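Local coordinates for sugar ABC transporter substrate-binding protein, BlMnBP1 (Bifidobacterium animalis subsp. lactis ATCC 27673, PDB 6I5R), which probably captures manno-oligosaccharides such as mannobiose outside the cell and delivers them to an ABC transporter for uptake, at residues 194-207 with 402-416. Sequence-based numbering, arbitrary orientation.
Sequences FVEDWAMGAWDQYI and GINNGNGKKIQDIVV. With ZN (zinc ion), chain G; ZN (zinc ion), chain L; BMA (beta-D-mannopyranose), chain B; BMA (beta-D-mannopyranose), chain C.
Gln412 reaches from helix 409-416 to Phe194: its NE2 donates to Phe194 O over 2.7 Å, nearly in line with the carbonyl and within the amide plane. Glutamine suits the place because its apolar stem meets the ring while its amide meets the carbonyl: CG lies over one face of Phe194 in a CH-pi contact, 3.9 Å from the centroid. With CG anti to the backbone N (chi1 173°), that ring is carried to Gln412 and Val415. The flexible, apolar chain of Met200 bends to set CB against Ile411 CB, CG beside Gln412 CG and SD beside Val415 CG2. Helices 197-201 and 409-416 cross at 79°. Lacking side chains, Gly201 and Gly408 bring the backbones within 3.7 Å, CA to CA; a CB on Gly408 would strike Asp197 O.

A carboxylate, able to accept several bonds, holds each end. Asp204 OD2 takes Lys410 NZ on its syn lone pair at 2.7 Å and Asn404 N on the anti side at 2.9 Å, while Tyr244 bonds OD1. Lys410 NZ also donates to Asn407 O, and Asn407 OD1 caps helix 409-416. Asp197 OD2 pairs with Lys409 NZ (2.5 Å), leaving OD1 to bind a zinc ion at 2.1 Å. Gln412 NE2 donates to one zinc-bound water, which donates to Val195 O; another donates to Gln412 OE1 and accepts from Lys409 NZ.

Across helix 197-201, Trp198 offers a broad indole face to C2 of one mannose, consistent with the aromatic platforms common in sugar-binding proteins, and its NE1 donates to Glu196 OE1, a ligand of a second zinc ion. An alanine in place of Trp198 would probably leave that mannose without its platform and Glu196 without its indole donor. Charge pairing and glycine packing thus tie the pocket-lining helix to the C-terminal helical region, and the zinc ion on Asp197 probably makes its waters better donors to Val195 O and Gln412 OE1.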
# COMPACT_ATOMS: atom_id res chain seq x y z
N PHE A 194 13.52 8.70 -2.81
CA PHE A 194 14.01 7.97 -3.97
C PHE A 194 14.68 6.66 -3.58
O PHE A 194 14.52 5.64 -4.26
CB PHE A 194 14.98 8.89 -4.74
CG PHE A 194 15.70 8.24 -5.87
CD1 PHE A 194 16.89 7.55 -5.66
CD2 PHE A 194 15.23 8.36 -7.17
CE1 PHE A 194 17.57 6.96 -6.71
CE2 PHE A 194 15.90 7.78 -8.22
CZ PHE A 194 17.08 7.07 -7.98
N VAL A 195 15.42 6.65 -2.47
CA VAL A 195 16.28 5.49 -2.22
C VAL A 195 15.45 4.26 -1.84
O VAL A 195 15.88 3.13 -2.06
CB VAL A 195 17.34 5.81 -1.14
CG1 VAL A 195 17.92 4.53 -0.49
CG2 VAL A 195 18.47 6.63 -1.75
N GLU A 196 14.27 4.45 -1.27
CA GLU A 196 13.39 3.34 -0.91
C GLU A 196 12.59 2.93 -2.14
O GLU A 196 11.72 3.67 -2.62
CB GLU A 196 12.47 3.72 0.24
CG GLU A 196 13.15 4.08 1.52
CD GLU A 196 13.98 2.95 2.13
OE1 GLU A 196 13.49 1.81 2.26
OE2 GLU A 196 15.13 3.22 2.48
N ASP A 197 12.86 1.74 -2.66
CA ASP A 197 12.11 1.27 -3.81
C ASP A 197 10.60 1.32 -3.56
O ASP A 197 9.83 1.70 -4.45
CB ASP A 197 12.55 -0.15 -4.19
CG ASP A 197 13.90 -0.15 -4.88
OD1 ASP A 197 14.71 0.74 -4.54
OD2 ASP A 197 14.12 -0.99 -5.79
N TRP A 198 10.16 0.93 -2.35
CA TRP A 198 8.74 0.84 -2.09
C TRP A 198 8.13 2.24 -2.04
O TRP A 198 6.97 2.41 -2.40
CB TRP A 198 8.46 0.09 -0.78
CG TRP A 198 9.13 0.72 0.37
CD1 TRP A 198 10.33 0.37 0.91
CD2 TRP A 198 8.66 1.84 1.13
NE1 TRP A 198 10.62 1.20 1.95
CE2 TRP A 198 9.62 2.13 2.09
CE3 TRP A 198 7.52 2.65 1.06
CZ2 TRP A 198 9.48 3.17 3.01
CZ3 TRP A 198 7.38 3.67 1.96
CH2 TRP A 198 8.35 3.93 2.92
N ALA A 199 8.91 3.24 -1.63
CA ALA A 199 8.36 4.59 -1.59
C ALA A 199 8.16 5.15 -3.00
O ALA A 199 7.22 5.91 -3.26
CB ALA A 199 9.27 5.51 -0.78
N MET A 200 9.06 4.76 -3.92
CA MET A 200 8.87 5.17 -5.30
C MET A 200 7.73 4.39 -5.98
O MET A 200 6.92 4.97 -6.72
CB MET A 200 10.16 5.01 -6.09
CG MET A 200 11.25 5.97 -5.63
SD MET A 200 11.35 7.42 -6.70
CE MET A 200 10.05 8.48 -6.02
N GLY A 201 7.68 3.08 -5.68
CA GLY A 201 6.61 2.26 -6.23
C GLY A 201 5.23 2.70 -5.78
O GLY A 201 4.23 2.40 -6.45
N ALA A 202 5.14 3.36 -4.62
CA ALA A 202 3.86 3.83 -4.09
C ALA A 202 3.13 4.76 -5.05
O ALA A 202 1.90 4.85 -5.01
CB ALA A 202 4.10 4.54 -2.75
N TRP A 203 3.86 5.42 -5.96
CA TRP A 203 3.18 6.28 -6.91
C TRP A 203 2.18 5.52 -7.76
O TRP A 203 1.21 6.11 -8.24
CB TRP A 203 4.21 7.01 -7.77
CG TRP A 203 4.84 8.13 -7.03
CD1 TRP A 203 5.85 8.05 -6.11
CD2 TRP A 203 4.48 9.52 -7.11
NE1 TRP A 203 6.15 9.31 -5.62
CE2 TRP A 203 5.32 10.22 -6.22
CE3 TRP A 203 3.52 10.23 -7.84
CZ2 TRP A 203 5.23 11.61 -6.05
CZ3 TRP A 203 3.44 11.60 -7.67
CH2 TRP A 203 4.28 12.27 -6.77
N ASP A 204 2.36 4.20 -7.93
CA ASP A 204 1.40 3.41 -8.67
C ASP A 204 0.06 3.29 -7.94
O ASP A 204 -0.93 2.87 -8.54
CB ASP A 204 1.92 1.99 -8.92
CG ASP A 204 3.09 1.92 -9.92
OD1 ASP A 204 3.40 2.93 -10.59
OD2 ASP A 204 3.69 0.84 -10.05
N GLN A 205 0.02 3.66 -6.66
CA GLN A 205 -1.19 3.51 -5.88
C GLN A 205 -2.22 4.57 -6.19
O GLN A 205 -3.35 4.47 -5.70
CB GLN A 205 -0.85 3.56 -4.40
CG GLN A 205 0.04 2.40 -3.96
CD GLN A 205 0.50 2.50 -2.53
OE1 GLN A 205 0.18 3.44 -1.81
NE2 GLN A 205 1.30 1.51 -2.10
N TYR A 206 -1.87 5.56 -7.00
CA TYR A 206 -2.76 6.68 -7.27
C TYR A 206 -3.38 6.67 -8.65
O TYR A 206 -4.26 7.49 -8.94
CB TYR A 206 -1.99 8.00 -7.10
CG TYR A 206 -1.42 8.11 -5.73
CD1 TYR A 206 -0.25 7.46 -5.40
CD2 TYR A 206 -2.06 8.81 -4.75
CE1 TYR A 206 0.27 7.50 -4.14
CE2 TYR A 206 -1.54 8.87 -3.48
CZ TYR A 206 -0.37 8.23 -3.18
OH TYR A 206 0.13 8.27 -1.89
N ILE A 207 -2.93 5.78 -9.53
CA ILE A 207 -3.19 5.99 -10.95
C ILE A 207 -4.52 5.43 -11.43
O ILE A 207 -4.89 5.68 -12.58
CB ILE A 207 -2.09 5.37 -11.82
CG1 ILE A 207 -2.02 3.86 -11.61
CG2 ILE A 207 -0.74 5.99 -11.49
CD1 ILE A 207 -1.43 3.09 -12.79
N GLY A 402 5.15 -3.88 -13.83
CA GLY A 402 4.95 -4.10 -12.42
C GLY A 402 4.17 -2.97 -11.78
O GLY A 402 4.59 -2.42 -10.74
N ILE A 403 3.04 -2.63 -12.39
CA ILE A 403 2.16 -1.59 -11.88
C ILE A 403 1.56 -2.04 -10.55
O ILE A 403 0.82 -3.03 -10.50
CB ILE A 403 1.06 -1.27 -12.89
CG1 ILE A 403 1.69 -0.73 -14.18
CG2 ILE A 403 0.04 -0.32 -12.27
CD1 ILE A 403 2.33 0.65 -14.02
N ASN A 404 1.85 -1.29 -9.49
CA ASN A 404 1.32 -1.56 -8.15
C ASN A 404 1.70 -2.97 -7.68
O ASN A 404 0.99 -3.58 -6.89
CB ASN A 404 -0.20 -1.35 -8.13
CG ASN A 404 -0.70 -0.85 -6.78
OD1 ASN A 404 -0.04 -0.03 -6.13
ND2 ASN A 404 -1.86 -1.35 -6.36
N ASN A 405 2.84 -3.47 -8.16
CA ASN A 405 3.26 -4.85 -7.89
C ASN A 405 4.78 -4.92 -7.84
O ASN A 405 5.41 -5.75 -8.49
CB ASN A 405 2.69 -5.80 -8.94
CG ASN A 405 2.81 -7.26 -8.52
OD1 ASN A 405 3.47 -8.06 -9.20
ND2 ASN A 405 2.17 -7.62 -7.39
N GLY A 406 5.40 -3.99 -7.11
CA GLY A 406 6.79 -4.12 -6.72
C GLY A 406 7.80 -3.25 -7.45
O GLY A 406 8.90 -3.07 -6.93
N ASN A 407 7.47 -2.72 -8.63
CA ASN A 407 8.52 -2.11 -9.47
C ASN A 407 8.56 -0.60 -9.21
O ASN A 407 7.90 0.20 -9.87
CB ASN A 407 8.33 -2.42 -10.95
CG ASN A 407 9.41 -1.76 -11.85
OD1 ASN A 407 10.22 -0.94 -11.40
ND2 ASN A 407 9.41 -2.12 -13.13
N GLY A 408 9.38 -0.21 -8.24
CA GLY A 408 9.71 1.17 -8.01
C GLY A 408 10.87 1.66 -8.85
O GLY A 408 11.20 2.84 -8.82
N LYS A 409 11.50 0.78 -9.63
CA LYS A 409 12.65 1.19 -10.42
C LYS A 409 12.22 2.11 -11.56
O LYS A 409 12.92 3.07 -11.89
CB LYS A 409 13.39 -0.05 -10.96
CG LYS A 409 14.47 -0.67 -10.03
CD LYS A 409 13.84 -1.36 -8.87
CE LYS A 409 14.71 -2.47 -8.30
NZ LYS A 409 15.78 -1.94 -7.40
N LYS A 410 11.07 1.85 -12.16
CA LYS A 410 10.61 2.70 -13.25
C LYS A 410 10.29 4.11 -12.75
O LYS A 410 10.38 5.08 -13.50
CB LYS A 410 9.39 2.07 -13.92
CG LYS A 410 8.15 1.98 -13.01
CD LYS A 410 6.91 1.51 -13.78
CE LYS A 410 5.65 1.49 -12.92
NZ LYS A 410 5.67 0.51 -11.82
N ILE A 411 9.89 4.22 -11.49
CA ILE A 411 9.58 5.52 -10.91
C ILE A 411 10.87 6.26 -10.58
O ILE A 411 10.95 7.49 -10.71
CB ILE A 411 8.72 5.34 -9.64
CG1 ILE A 411 7.52 4.46 -9.92
CG2 ILE A 411 8.26 6.68 -9.05
CD1 ILE A 411 6.58 4.99 -10.98
N GLN A 412 11.88 5.53 -10.13
CA GLN A 412 13.20 6.12 -9.97
C GLN A 412 13.68 6.71 -11.29
O GLN A 412 14.27 7.79 -11.32
CB GLN A 412 14.18 5.08 -9.41
CG GLN A 412 13.91 4.77 -7.94
CD GLN A 412 14.72 3.61 -7.38
OE1 GLN A 412 15.15 2.72 -8.12
NE2 GLN A 412 14.93 3.63 -6.06
N ASP A 413 13.36 6.03 -12.41
CA ASP A 413 13.76 6.54 -13.72
C ASP A 413 13.07 7.86 -14.03
O ASP A 413 13.68 8.77 -14.60
CB ASP A 413 13.46 5.50 -14.80
CG ASP A 413 14.06 5.87 -16.14
OD1 ASP A 413 15.25 6.23 -16.14
OD2 ASP A 413 13.35 5.75 -17.18
N ILE A 414 11.81 8.00 -13.62
CA ILE A 414 11.15 9.29 -13.78
C ILE A 414 11.96 10.38 -13.08
O ILE A 414 12.22 11.45 -13.64
CB ILE A 414 9.70 9.25 -13.24
CG1 ILE A 414 8.85 8.29 -14.07
CG2 ILE A 414 9.10 10.65 -13.28
CD1 ILE A 414 7.44 8.08 -13.57
N VAL A 415 12.34 10.13 -11.83
CA VAL A 415 13.11 11.11 -11.07
C VAL A 415 14.43 11.40 -11.77
O VAL A 415 14.85 12.56 -11.89
CB VAL A 415 13.34 10.61 -9.63
CG1 VAL A 415 14.30 11.55 -8.85
CG2 VAL A 415 12.03 10.45 -8.90
N VAL A 416 15.11 10.35 -12.20
CA VAL A 416 16.41 10.52 -12.85
C VAL A 416 16.25 11.34 -14.12
O VAL A 416 17.02 12.26 -14.38
CB VAL A 416 17.05 9.16 -13.17
CG1 VAL A 416 18.23 9.36 -14.05
CG2 VAL A 416 17.46 8.41 -11.93
ZN ZN G . 16.82 0.45 -4.76
ZN ZN L . 14.67 -0.06 2.44
C1 BMA B . 6.85 0.36 4.74
C2 BMA B . 7.00 -0.37 3.37
C3 BMA B . 5.77 -0.10 2.56
C4 BMA B . 4.50 -0.33 3.37
C5 BMA B . 4.52 0.48 4.67
C6 BMA B . 3.30 0.21 5.53
O2 BMA B . 7.00 -1.79 3.54
O3 BMA B . 5.71 -0.89 1.37
O4 BMA B . 3.41 0.10 2.59
O5 BMA B . 5.69 0.08 5.41
O6 BMA B . 3.29 -1.16 5.96
C1 BMA C . 9.93 0.96 8.89
C2 BMA C . 8.44 1.40 8.87
C3 BMA C . 7.73 0.71 7.72
C4 BMA C . 8.54 0.77 6.45
C5 BMA C . 9.99 0.31 6.70
C6 BMA C . 10.82 0.33 5.44
O1 BMA C . 10.49 1.78 9.87
O2 BMA C . 8.42 2.84 8.57
O3 BMA C . 6.47 1.24 7.50
O4 BMA C . 7.97 -0.08 5.46
O5 BMA C . 10.56 1.16 7.69
O6 BMA C . 11.97 -0.47 5.71
O HOH W 1 17.12 2.40 -4.16
O HOH W 2 16.86 1.15 2.13
O HOH W 3 2.38 -0.15 -4.27
O HOH W 4 16.70 0.76 -6.83
O HOH W 5 14.27 -0.40 4.04
O HOH W 6 13.28 -1.06 1.89
O HOH W 7 16.00 -1.39 1.72